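PDB 5K0W: class B carbapenemase GOB-18 from Elizabethkingia meningoseptica, which probably hydrolyses beta-lactam antibiotics, carbapenems among them, as a subclass B3 metallo-beta-lactamase with two zinc ions in its active site. Local coordinates for residues L52-I57 with N63-T68; P75-N80 with Q108-E113; L94-T97 with H103-A106; T97-D102 with V125-T130. All coordinates share one frame; numbering follows the deposited sequence.

Interaction 1 of 4, residues L52-I57 with N63-T68; sequences LASYLI and NILINT
Strand residues Tyr55-Ile57 and Asn63-Ile66 run antiparallel, their axes 4.7 Å apart at closest and 162° apart in direction, with Tyr55 facing Ile66 and Ile57 facing Ile64 as hydrogen-bonded pairs and Leu56 facing Leu65 as the non-hydrogen-bonded pair between them. Four backbone N-H...O hydrogen bonds define this register; the one from Ile57 N to Ile64 O, 2.9 Å long, is nearly straight, with 173° at the hydrogen. On one face of the sheet Tyr55, Ile57, Ile64 and Ile66 stand together. Ile57 and Ile66 meet diagonally, one hydrogen-bonded pair apart, where their CD1 methyls touch at 3.6 Å; in each residue CG1 lies opposite the carbonyl carbon. Ile165 and Leu167 of the second sheet lie against Ile57, so this face belongs to the interior of the alpha-beta/beta-alpha sandwich of the metallo-beta-lactamase fold, in which the two segments form a beta hairpin. The other face carries Leu56 and Leu65, whose CD1 atoms meet at 4.0 Å. Leu65 CD1 also sits 3.5 Å from Tyr55 O and lies beside the Ser54 hydroxyl. Beyond the last pair the backbone pattern gives way to a side-chain bond: Ser54 OG, turned opposite its own backbone N, donates to Asn67 O at 2.7 Å, approaching 31° out of the carbonyl plane. Asn67 packs its CB against Ala53 O at 3.3 Å, while its ND2 is hydrogen-bonded to Thr97 OG1, beside the zinc site. Tyr55 OH is hydrogen-bonded to Ala239 O.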
loop_
_atom_site.group_PDB
_atom_site.type_symbol
_atom_site.label_atom_id
_atom_site.label_comp_id
_atom_site.label_asym_id
_atom_site.label_seq_id
_atom_site.Cartn_x
_atom_site.Cartn_y
_atom_site.Cartn_z
ATOM N N LEU A 52 -5.113 4.503 7.310
ATOM C CA LEU A 52 -4.511 4.427 5.986
ATOM C C LEU A 52 -3.024 4.616 6.003
ATOM O O LEU A 52 -2.531 5.746 6.065
ATOM C CB LEU A 52 -5.232 5.320 4.956
ATOM C CG LEU A 52 -6.758 5.139 4.897
ATOM C CD1 LEU A 52 -7.405 6.147 3.955
ATOM C CD2 LEU A 52 -7.128 3.723 4.519
ATOM N N ALA A 53 -2.309 3.495 5.986
ATOM C CA ALA A 53 -0.852 3.461 6.031
ATOM C C ALA A 53 -0.191 4.085 4.814
ATOM O O ALA A 53 -0.542 3.772 3.668
ATOM C CB ALA A 53 -0.361 2.032 6.222
ATOM N N SER A 54 0.747 4.995 5.087
ATOM C CA SER A 54 1.577 5.689 4.107
ATOM C C SER A 54 2.996 5.599 4.643
ATOM O O SER A 54 3.242 5.978 5.784
ATOM C CB SER A 54 1.136 7.141 3.918
ATOM O OG SER A 54 1.991 7.825 3.016
ATOM N N TYR A 55 3.906 5.041 3.848
ATOM C CA TYR A 55 5.291 4.803 4.252
ATOM C C TYR A 55 6.288 5.733 3.587
ATOM O O TYR A 55 6.224 5.964 2.377
ATOM C CB TYR A 55 5.666 3.324 4.031
ATOM C CG TYR A 55 4.760 2.398 4.811
ATOM C CD1 TYR A 55 4.881 2.273 6.191
ATOM C CD2 TYR A 55 3.715 1.732 4.190
ATOM C CE1 TYR A 55 4.009 1.472 6.926
ATOM C CE2 TYR A 55 2.849 0.916 4.913
ATOM C CZ TYR A 55 2.993 0.799 6.285
ATOM O OH TYR A 55 2.137 0.035 7.025
ATOM N N LEU A 56 7.205 6.272 4.388
ATOM C CA LEU A 56 8.258 7.150 3.917
ATOM C C LEU A 56 9.639 6.526 4.131
ATOM O O LEU A 56 9.988 6.141 5.251
ATOM C CB LEU A 56 8.145 8.521 4.582
ATOM C CG LEU A 56 9.158 9.574 4.152
ATOM C CD1 LEU A 56 8.748 10.242 2.837
ATOM C CD2 LEU A 56 9.337 10.614 5.248
ATOM N N ILE A 57 10.405 6.400 3.039
ATOM C CA ILE A 57 11.767 5.879 3.062
ATOM C C ILE A 57 12.683 7.046 2.732
ATOM O O ILE A 57 12.625 7.599 1.632
ATOM C CB ILE A 57 11.981 4.633 2.162
ATOM C CG1 ILE A 57 11.084 3.477 2.614
ATOM C CG2 ILE A 57 13.450 4.205 2.162
ATOM C CD1 ILE A 57 10.853 2.395 1.575
ATOM N N ASN A 63 13.727 10.968 -1.223
ATOM C CA ASN A 63 12.730 10.153 -0.526
ATOM C C ASN A 63 11.795 9.361 -1.422
ATOM O O ASN A 63 11.540 9.726 -2.576
ATOM C CB ASN A 63 11.885 11.011 0.412
ATOM C CG ASN A 63 12.654 11.815 1.407
ATOM O OD1 ASN A 63 13.744 11.447 1.857
ATOM N ND2 ASN A 63 12.077 12.935 1.786
ATOM N N ILE A 64 11.247 8.280 -0.842
ATOM C CA ILE A 64 10.283 7.404 -1.489
ATOM C C ILE A 64 9.038 7.413 -0.622
ATOM O O ILE A 64 9.132 7.339 0.608
ATOM C CB ILE A 64 10.849 5.960 -1.665
ATOM C CG1 ILE A 64 12.168 5.964 -2.478
ATOM C CG2 ILE A 64 9.795 5.016 -2.282
ATOM C CD1 ILE A 64 13.065 4.682 -2.391
ATOM N N LEU A 65 7.874 7.524 -1.263
ATOM C CA LEU A 65 6.614 7.448 -0.554
ATOM C C LEU A 65 5.770 6.293 -1.117
ATOM O O LEU A 65 5.490 6.261 -2.321
ATOM C CB LEU A 65 5.860 8.779 -0.593
ATOM C CG LEU A 65 4.634 8.859 0.316
ATOM C CD1 LEU A 65 5.037 9.166 1.741
ATOM C CD2 LEU A 65 3.646 9.889 -0.199
ATOM N N ILE A 66 5.424 5.320 -0.242
ATOM C CA ILE A 66 4.554 4.198 -0.604
ATOM C C ILE A 66 3.186 4.479 0.013
ATOM O O ILE A 66 3.103 4.660 1.227
ATOM C CB ILE A 66 5.107 2.804 -0.198
ATOM C CG1 ILE A 66 6.519 2.583 -0.724
ATOM C CG2 ILE A 66 4.178 1.685 -0.654
ATOM C CD1 ILE A 66 7.435 2.261 0.331
ATOM N N ASN A 67 2.127 4.543 -0.826
ATOM C CA ASN A 67 0.711 4.806 -0.466
ATOM C C ASN A 67 0.377 6.221 0.031
ATOM O O ASN A 67 1.229 6.850 0.666
ATOM C CB ASN A 67 0.087 3.710 0.409
ATOM C CG ASN A 67 0.191 2.331 -0.191
ATOM O OD1 ASN A 67 0.473 2.137 -1.385
ATOM N ND2 ASN A 67 -0.008 1.340 0.643
ATOM N N THR A 68 -0.860 6.725 -0.280
ATOM C CA THR A 68 -1.245 8.094 0.054
ATOM C C THR A 68 -2.591 8.381 0.739
ATOM O O THR A 68 -2.975 9.561 0.751
ATOM C CB THR A 68 -1.252 8.985 -1.214
ATOM O OG1 THR A 68 -2.422 8.717 -2.009
ATOM C CG2 THR A 68 0.051 8.962 -2.004
#

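Interaction 2 of 4, residues P75-N80 with Q108-E113; sequences PIIKAN and QDFKTE
Ile77 and Phe110 meet at about a right angle between two helices, 73-83 and 107-114, that lie on the same outer layer of the metallo-beta-lactamase sandwich. The short helical segments are 11.7 Å apart at their axes and inclined by 54°, and the nearest CA atoms, those of Lys78 and Phe110, are 9.1 Å apart, so the backbones stay well separated and long side chains span the gap. Phe110 does so on the buried side. Its CZ, the far end of the ring, reaches Ile77 CG2 at 3.6 Å and Ile77 CB at 4.0 Å, and the methyl approaches the ring obliquely. Ile77 holds CG2 opposite its backbone N, with CG1 opposite the carbonyl carbon; CB itself points at the other helix, so the branch meets the ring without a long reach. Phe74, one turn earlier on the same helix as Ile77, adds an edge-to-face contact to Phe110, and Ile91 and Leu94 of strand 91-95 also pack against the Phe110 side chain. Toward the more accessible side Lys78 and Glu113 cross at about a right angle. The CB of Lys78 does not aim at the partner helix, but a bend at chi3 of 70° helps bring the ammonium group over to Glu113, and Tyr88 touches both side chains. The result is a salt bridge that is also a hydrogen bond: Lys78 NZ meets Glu113 OE1 at 3.2 Å on the syn side, 16° out of the carboxylate plane, with Glu113 OE2 farther from the same nitrogen at 3.9 Å.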
loop_
_atom_site.group_PDB
_atom_site.type_symbol
_atom_site.label_atom_id
_atom_site.label_comp_id
_atom_site.label_asym_id
_atom_site.label_seq_id
_atom_site.Cartn_x
_atom_site.Cartn_y
_atom_site.Cartn_z
ATOM N N PRO A 75 -3.143 16.963 3.052
ATOM C CA PRO A 75 -2.559 17.874 4.047
ATOM C C PRO A 75 -1.947 17.140 5.242
ATOM O O PRO A 75 -0.895 17.570 5.719
ATOM C CB PRO A 75 -3.745 18.738 4.477
ATOM C CG PRO A 75 -4.939 17.955 4.149
ATOM C CD PRO A 75 -4.600 17.193 2.928
ATOM N N ILE A 76 -2.579 16.012 5.686
ATOM C CA ILE A 76 -2.141 15.154 6.798
ATOM C C ILE A 76 -0.755 14.547 6.547
ATOM O O ILE A 76 0.114 14.671 7.405
ATOM C CB ILE A 76 -3.195 14.066 7.154
ATOM C CG1 ILE A 76 -4.510 14.697 7.672
ATOM C CG2 ILE A 76 -2.623 13.049 8.182
ATOM C CD1 ILE A 76 -5.715 13.735 7.742
ATOM N N ILE A 77 -0.556 13.878 5.388
ATOM C CA ILE A 77 0.723 13.241 5.041
ATOM C C ILE A 77 1.811 14.282 4.933
ATOM O O ILE A 77 2.889 14.088 5.489
ATOM C CB ILE A 77 0.623 12.282 3.822
ATOM C CG1 ILE A 77 -0.319 11.114 4.163
ATOM C CG2 ILE A 77 2.009 11.743 3.390
ATOM C CD1 ILE A 77 -1.009 10.527 3.052
ATOM N N LYS A 78 1.500 15.414 4.294
ATOM C CA LYS A 78 2.424 16.537 4.139
ATOM C C LYS A 78 2.863 17.061 5.501
ATOM O O LYS A 78 4.056 17.258 5.709
ATOM C CB LYS A 78 1.784 17.640 3.296
ATOM C CG LYS A 78 2.495 17.846 1.967
ATOM C CD LYS A 78 1.612 18.493 0.929
ATOM C CE LYS A 78 1.268 19.939 1.178
ATOM N NZ LYS A 78 0.047 20.345 0.430
ATOM N N ALA A 79 1.912 17.189 6.442
ATOM C CA ALA A 79 2.135 17.665 7.810
ATOM C C ALA A 79 2.966 16.667 8.617
ATOM O O ALA A 79 3.853 17.086 9.376
ATOM C CB ALA A 79 0.804 17.918 8.501
ATOM N N ASN A 80 2.675 15.356 8.452
ATOM C CA ASN A 80 3.376 14.249 9.112
ATOM C C ASN A 80 4.840 14.204 8.655
ATOM O O ASN A 80 5.732 14.058 9.498
ATOM C CB ASN A 80 2.677 12.907 8.837
ATOM C CG ASN A 80 1.397 12.661 9.617
ATOM O OD1 ASN A 80 1.033 13.398 10.533
ATOM N ND2 ASN A 80 0.689 11.584 9.282
ATOM N N GLN A 108 -2.083 12.163 -7.284
ATOM C CA GLN A 108 -1.962 13.229 -8.274
ATOM C C GLN A 108 -1.483 14.504 -7.603
ATOM O O GLN A 108 -0.600 15.176 -8.142
ATOM C CB GLN A 108 -3.277 13.459 -9.039
ATOM C CG GLN A 108 -3.138 14.419 -10.233
ATOM C CD GLN A 108 -2.114 13.987 -11.259
ATOM O OE1 GLN A 108 -1.632 12.867 -11.255
ATOM N NE2 GLN A 108 -1.736 14.883 -12.147
ATOM N N ASP A 109 -2.040 14.807 -6.411
ATOM C CA ASP A 109 -1.700 15.967 -5.587
ATOM C C ASP A 109 -0.195 15.948 -5.301
ATOM O O ASP A 109 0.464 16.972 -5.473
ATOM C CB ASP A 109 -2.524 15.952 -4.282
ATOM C CG ASP A 109 -4.044 16.068 -4.449
ATOM O OD1 ASP A 109 -4.493 16.557 -5.514
ATOM O OD2 ASP A 109 -4.781 15.729 -3.488
ATOM N N PHE A 110 0.357 14.759 -4.958
ATOM C CA PHE A 110 1.785 14.566 -4.717
ATOM C C PHE A 110 2.607 14.704 -5.998
ATOM O O PHE A 110 3.601 15.440 -5.998
ATOM C CB PHE A 110 2.076 13.227 -4.030
ATOM C CG PHE A 110 2.059 13.336 -2.530
ATOM C CD1 PHE A 110 3.081 13.994 -1.850
ATOM C CD2 PHE A 110 1.010 12.804 -1.791
ATOM C CE1 PHE A 110 3.044 14.137 -0.454
ATOM C CE2 PHE A 110 0.980 12.935 -0.392
ATOM C CZ PHE A 110 1.997 13.604 0.267
ATOM N N LYS A 111 2.184 14.024 -7.092
ATOM C CA LYS A 111 2.889 14.075 -8.379
ATOM C C LYS A 111 3.069 15.492 -8.926
ATOM O O LYS A 111 4.166 15.810 -9.387
ATOM C CB LYS A 111 2.250 13.150 -9.420
ATOM C CG LYS A 111 3.279 12.561 -10.376
ATOM C CD LYS A 111 2.619 11.951 -11.588
ATOM C CE LYS A 111 3.545 11.906 -12.773
ATOM N NZ LYS A 111 2.821 11.548 -14.022
ATOM N N THR A 112 2.019 16.344 -8.837
ATOM C CA THR A 112 2.069 17.728 -9.324
ATOM C C THR A 112 2.903 18.647 -8.422
ATOM O O THR A 112 3.735 19.404 -8.924
ATOM C CB THR A 112 0.664 18.321 -9.675
ATOM O OG1 THR A 112 -0.119 18.542 -8.507
ATOM C CG2 THR A 112 -0.118 17.476 -10.662
ATOM N N GLU A 113 2.695 18.576 -7.104
ATOM C CA GLU A 113 3.385 19.430 -6.138
ATOM C C GLU A 113 4.860 19.130 -5.909
ATOM O O GLU A 113 5.579 20.014 -5.430
ATOM C CB GLU A 113 2.628 19.470 -4.800
ATOM C CG GLU A 113 1.690 20.656 -4.695
ATOM C CD GLU A 113 0.969 20.820 -3.372
ATOM O OE1 GLU A 113 1.632 20.744 -2.309
ATOM O OE2 GLU A 113 -0.259 21.068 -3.402
#

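Interaction 3 of 4, residues L94-T97 with H103-A106; sequences LLLT and HTGA. With ZN (zinc ion), chain C.
This contact belongs to the wall of the dizinc active site: Leu96, just past the end of strand 91-95, packs against the short helix that carries the zinc ligand His103. Both methyls of Leu96 do the touching. CD1 and CD2 each stand 3.7 Å from Thr104 CG2, so that single methyl sits against the fork of the leucine, and the two side chains cross at about a right angle. Leu96 CD2 also lies 3.5 Å from the carbonyl oxygen His103 O, whose weak hydrogen bond comes from Thr68 OG1. Thr104 keeps CG2 opposite its carbonyl carbon, where it meets Leu96, while its OG1 (chi1 65°) makes a weak hydrogen bond to His100 O; the residue thus separates an apolar branch from a polar one. Phe118, Val120 and Leu107 complete the apolar surroundings of Leu96. No hydrogen bond joins the two segments, and the evidence for their association is this van der Waals packing. The ring of His103 extends from the same backbone to the metal: His103 NE2 binds zinc at 2.1 Å, and water 1, bound to that zinc at 2.1 Å as well, lies in the plane of the ring at its edge. Asp102 and His241 supply the other protein ligands. A histidine held just after a strand-to-helix loop, next to a metal-binding aspartate, is characteristic of the second zinc site in subclass B3 metallo-beta-lactamases.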
loop_
_atom_site.group_PDB
_atom_site.type_symbol
_atom_site.label_atom_id
_atom_site.label_comp_id
_atom_site.label_asym_id
_atom_site.label_seq_id
_atom_site.Cartn_x
_atom_site.Cartn_y
_atom_site.Cartn_z
ATOM N N LEU A 94 7.161 7.732 -6.108
ATOM C CA LEU A 94 5.857 7.406 -5.535
ATOM C C LEU A 94 5.527 5.940 -5.874
ATOM O O LEU A 94 5.633 5.554 -7.039
ATOM C CB LEU A 94 4.771 8.359 -6.076
ATOM C CG LEU A 94 4.862 9.804 -5.580
ATOM C CD1 LEU A 94 4.272 10.774 -6.576
ATOM C CD2 LEU A 94 4.206 9.951 -4.212
ATOM N N LEU A 95 5.190 5.118 -4.855
ATOM C CA LEU A 95 4.843 3.692 -5.024
ATOM C C LEU A 95 3.465 3.337 -4.431
ATOM O O LEU A 95 2.935 4.082 -3.603
ATOM C CB LEU A 95 5.948 2.748 -4.510
ATOM C CG LEU A 95 7.363 2.938 -5.102
ATOM C CD1 LEU A 95 8.393 2.127 -4.329
ATOM C CD2 LEU A 95 7.419 2.528 -6.558
ATOM N N LEU A 96 2.886 2.203 -4.878
ATOM C CA LEU A 96 1.546 1.741 -4.515
ATOM C C LEU A 96 1.485 0.276 -4.160
ATOM O O LEU A 96 2.096 -0.536 -4.851
ATOM C CB LEU A 96 0.632 1.922 -5.736
ATOM C CG LEU A 96 -0.283 3.127 -5.800
ATOM C CD1 LEU A 96 -1.180 3.014 -7.005
ATOM C CD2 LEU A 96 -1.119 3.257 -4.530
ATOM N N THR A 97 0.648 -0.088 -3.185
ATOM C CA THR A 97 0.453 -1.503 -2.860
ATOM C C THR A 97 -0.840 -2.037 -3.489
ATOM O O THR A 97 -0.991 -3.253 -3.612
ATOM C CB THR A 97 0.537 -1.779 -1.346
ATOM O OG1 THR A 97 -0.449 -1.005 -0.665
ATOM C CG2 THR A 97 1.929 -1.534 -0.774
ATOM N N HIS A 103 -5.726 4.545 -1.077
ATOM C CA HIS A 103 -4.257 4.487 -1.124
ATOM C C HIS A 103 -3.723 5.342 -2.289
ATOM O O HIS A 103 -2.521 5.606 -2.348
ATOM C CB HIS A 103 -3.740 3.035 -1.238
ATOM C CG HIS A 103 -4.365 2.086 -0.260
ATOM N ND1 HIS A 103 -3.871 1.936 1.025
ATOM C CD2 HIS A 103 -5.460 1.311 -0.397
ATOM C CE1 HIS A 103 -4.663 1.058 1.610
ATOM N NE2 HIS A 103 -5.632 0.655 0.794
ATOM N N THR A 104 -4.626 5.779 -3.206
ATOM C CA THR A 104 -4.278 6.567 -4.398
ATOM C C THR A 104 -4.848 7.994 -4.406
ATOM O O THR A 104 -4.555 8.738 -5.338
ATOM C CB THR A 104 -4.824 5.873 -5.673
ATOM O OG1 THR A 104 -6.249 5.871 -5.615
ATOM C CG2 THR A 104 -4.329 4.456 -5.853
ATOM N N GLY A 105 -5.745 8.317 -3.487
ATOM C CA GLY A 105 -6.421 9.609 -3.470
ATOM C C GLY A 105 -5.564 10.868 -3.531
ATOM O O GLY A 105 -5.984 11.860 -4.133
ATOM N N ALA A 106 -4.366 10.855 -2.898
ATOM C CA ALA A 106 -3.479 12.017 -2.894
ATOM C C ALA A 106 -2.325 11.901 -3.868
ATOM O O ALA A 106 -1.482 12.796 -3.896
ATOM C CB ALA A 106 -2.969 12.289 -1.495
HETATM ZN ZN ZN C . -7.433 -0.175 1.486
HETATM O O HOH W 1 -8.351 -1.859 0.728
#

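Interaction 4 of 4, residues T97-D102 with V125-T130; sequences TQAHYD and VDVLRT. With ZN (zinc ion), chain D; ZN (zinc ion), chain C.
Van der Waals packing, without a hydrogen bond, joins the segments, and it centres on Ala99, whose CB points at helix 125-129. Val127 CG1 approaches to 3.8 Å from Ala99 CB and to 3.4 Å from Ala99 O; that methyl lies opposite its backbone N (chi1 175°). Leu128 CG adds a looser contact with Ala99 CB at 4.2 Å. Within the helix segment, hydrogen bonding closes the C-terminal turn: Asp126 O accepts from both Thr130 N and Thr130 OG1. Metal bonds lie on the other side of the loop. Gln98 OE1 binds one zinc at 2.0 Å and His100 ND1 binds it at 2.1 Å, with water 2, the shared water 1 and His175 completing five ligands. Gln98 NE2 is hydrogen-bonded to Asn199 OD1, which helps fix the amide's rotation and leaves OE1 for the metal. Asp102 OD2 holds the second zinc at 2.1 Å, alongside His103 and His241, and water 1 bridges the two ions. Ala99 sits in sequence between Gln98 and His100, two ligands of the first zinc. The loop follows the metallo-beta-lactamase HxHxDH motif, here with glutamine in the first position, the unusual metal site of GOB.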
loop_
_atom_site.group_PDB
_atom_site.type_symbol
_atom_site.label_atom_id
_atom_site.label_comp_id
_atom_site.label_asym_id
_atom_site.label_seq_id
_atom_site.Cartn_x
_atom_site.Cartn_y
_atom_site.Cartn_z
ATOM N N THR A 97 0.648 -0.088 -3.185
ATOM C CA THR A 97 0.453 -1.503 -2.860
ATOM C C THR A 97 -0.840 -2.037 -3.489
ATOM O O THR A 97 -0.991 -3.253 -3.612
ATOM C CB THR A 97 0.537 -1.779 -1.346
ATOM O OG1 THR A 97 -0.449 -1.005 -0.665
ATOM C CG2 THR A 97 1.929 -1.534 -0.774
ATOM N N GLN A 98 -1.772 -1.128 -3.872
ATOM C CA GLN A 98 -3.067 -1.436 -4.479
ATOM C C GLN A 98 -3.689 -0.155 -5.076
ATOM O O GLN A 98 -3.528 0.924 -4.498
ATOM C CB GLN A 98 -4.028 -2.100 -3.462
ATOM C CG GLN A 98 -4.212 -1.318 -2.166
ATOM C CD GLN A 98 -5.403 -1.793 -1.376
ATOM O OE1 GLN A 98 -6.554 -1.466 -1.698
ATOM N NE2 GLN A 98 -5.145 -2.523 -0.275
ATOM N N ALA A 99 -4.403 -0.280 -6.225
ATOM C CA ALA A 99 -5.027 0.855 -6.930
ATOM C C ALA A 99 -6.473 1.137 -6.531
ATOM O O ALA A 99 -7.389 1.087 -7.364
ATOM C CB ALA A 99 -4.892 0.705 -8.443
ATOM N N HIS A 100 -6.665 1.447 -5.232
ATOM C CA HIS A 100 -7.948 1.847 -4.648
ATOM C C HIS A 100 -7.797 3.253 -4.091
ATOM O O HIS A 100 -6.721 3.578 -3.574
ATOM C CB HIS A 100 -8.379 0.869 -3.559
ATOM C CG HIS A 100 -8.961 -0.410 -4.070
ATOM N ND1 HIS A 100 -9.004 -1.535 -3.286
ATOM C CD2 HIS A 100 -9.507 -0.697 -5.272
ATOM C CE1 HIS A 100 -9.572 -2.467 -4.028
ATOM N NE2 HIS A 100 -9.910 -2.002 -5.221
ATOM N N TYR A 101 -8.855 4.097 -4.215
ATOM C CA TYR A 101 -8.899 5.507 -3.760
ATOM C C TYR A 101 -8.330 5.757 -2.349
ATOM O O TYR A 101 -7.786 6.832 -2.097
ATOM C CB TYR A 101 -10.310 6.118 -3.909
ATOM C CG TYR A 101 -11.278 5.722 -2.822
ATOM C CD1 TYR A 101 -11.920 4.493 -2.851
ATOM C CD2 TYR A 101 -11.554 6.577 -1.759
ATOM C CE1 TYR A 101 -12.798 4.110 -1.837
ATOM C CE2 TYR A 101 -12.441 6.208 -0.741
ATOM C CZ TYR A 101 -13.056 4.969 -0.784
ATOM O OH TYR A 101 -13.935 4.594 0.201
ATOM N N ASP A 102 -8.466 4.772 -1.438
ATOM C CA ASP A 102 -7.975 4.883 -0.065
ATOM C C ASP A 102 -6.438 4.729 0.050
ATOM O O ASP A 102 -5.904 4.805 1.152
ATOM C CB ASP A 102 -8.747 3.948 0.892
ATOM C CG ASP A 102 -8.667 2.472 0.565
ATOM O OD1 ASP A 102 -8.872 2.110 -0.623
ATOM O OD2 ASP A 102 -8.466 1.667 1.509
ATOM N N VAL A 125 -2.279 -0.246 -14.251
ATOM C CA VAL A 125 -2.164 0.916 -15.123
ATOM C C VAL A 125 -3.493 1.569 -15.547
ATOM O O VAL A 125 -3.668 2.767 -15.308
ATOM C CB VAL A 125 -1.208 0.615 -16.298
ATOM C CG1 VAL A 125 -1.458 1.508 -17.511
ATOM C CG2 VAL A 125 0.227 0.742 -15.832
ATOM N N ASP A 126 -4.425 0.788 -16.155
ATOM C CA ASP A 126 -5.720 1.292 -16.617
ATOM C C ASP A 126 -6.574 1.863 -15.499
ATOM O O ASP A 126 -7.121 2.950 -15.675
ATOM C CB ASP A 126 -6.469 0.273 -17.496
ATOM C CG ASP A 126 -5.902 0.154 -18.917
ATOM O OD1 ASP A 126 -5.379 1.177 -19.445
ATOM O OD2 ASP A 126 -5.970 -0.961 -19.500
ATOM N N VAL A 127 -6.609 1.204 -14.318
ATOM C CA VAL A 127 -7.340 1.710 -13.144
ATOM C C VAL A 127 -6.832 3.126 -12.751
ATOM O O VAL A 127 -7.636 4.014 -12.430
ATOM C CB VAL A 127 -7.299 0.690 -11.966
ATOM C CG1 VAL A 127 -7.946 1.257 -10.700
ATOM C CG2 VAL A 127 -7.967 -0.620 -12.360
ATOM N N LEU A 128 -5.512 3.332 -12.831
ATOM C CA LEU A 128 -4.895 4.601 -12.468
ATOM C C LEU A 128 -5.123 5.725 -13.466
ATOM O O LEU A 128 -5.376 6.861 -13.062
ATOM C CB LEU A 128 -3.418 4.416 -12.124
ATOM C CG LEU A 128 -3.202 3.765 -10.759
ATOM C CD1 LEU A 128 -2.050 2.829 -10.781
ATOM C CD2 LEU A 128 -3.063 4.804 -9.667
ATOM N N ARG A 129 -5.083 5.398 -14.760
ATOM C CA ARG A 129 -5.290 6.352 -15.845
ATOM C C ARG A 129 -6.761 6.787 -15.949
ATOM O O ARG A 129 -7.029 7.894 -16.424
ATOM C CB ARG A 129 -4.794 5.762 -17.174
ATOM C CG ARG A 129 -3.293 5.516 -17.205
ATOM C CD ARG A 129 -2.864 4.897 -18.518
ATOM N NE ARG A 129 -2.479 5.919 -19.492
ATOM C CZ ARG A 129 -1.223 6.231 -19.801
ATOM N NH1 ARG A 129 -0.211 5.585 -19.230
ATOM N NH2 ARG A 129 -0.970 7.178 -20.695
ATOM N N THR A 130 -7.701 5.916 -15.509
ATOM C CA THR A 130 -9.145 6.154 -15.535
ATOM C C THR A 130 -9.712 6.578 -14.178
ATOM O O THR A 130 -10.933 6.683 -14.039
ATOM C CB THR A 130 -9.916 4.939 -16.052
ATOM O OG1 THR A 130 -9.953 3.915 -15.054
ATOM C CG2 THR A 130 -9.425 4.436 -17.400
HETATM ZN ZN ZN D . -8.489 -1.982 -1.339
HETATM ZN ZN ZN C . -7.433 -0.175 1.486
HETATM O O HOH W 1 -8.351 -1.859 0.728
HETATM O O HOH W 2 -10.629 -2.229 -0.845
#

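In the fold
All four contacts fall within the metallo-beta-lactamase fold. Interaction 1 closes first along the chain; interaction 3 is nested in the loop closed by interaction 2, and interaction 4 crosses interaction 2, starting from Thr97, which it shares with interaction 3. Strands 62-66 and 91-95 are sheet neighbours, so the centres of interactions 1 and 3 lie only 8 Å apart; Asn67 ND2 and Thr97 OG1 link them. Interaction 2 sits on the outer helices, its centre 11 Å from those of interactions 1 and 3 and 17 Å from that of interaction 4. Interactions 3 and 4 both use helix 101-104 and meet at the active site, whereas Ile77's side chain in interaction 2 is about 13 Å from a zinc.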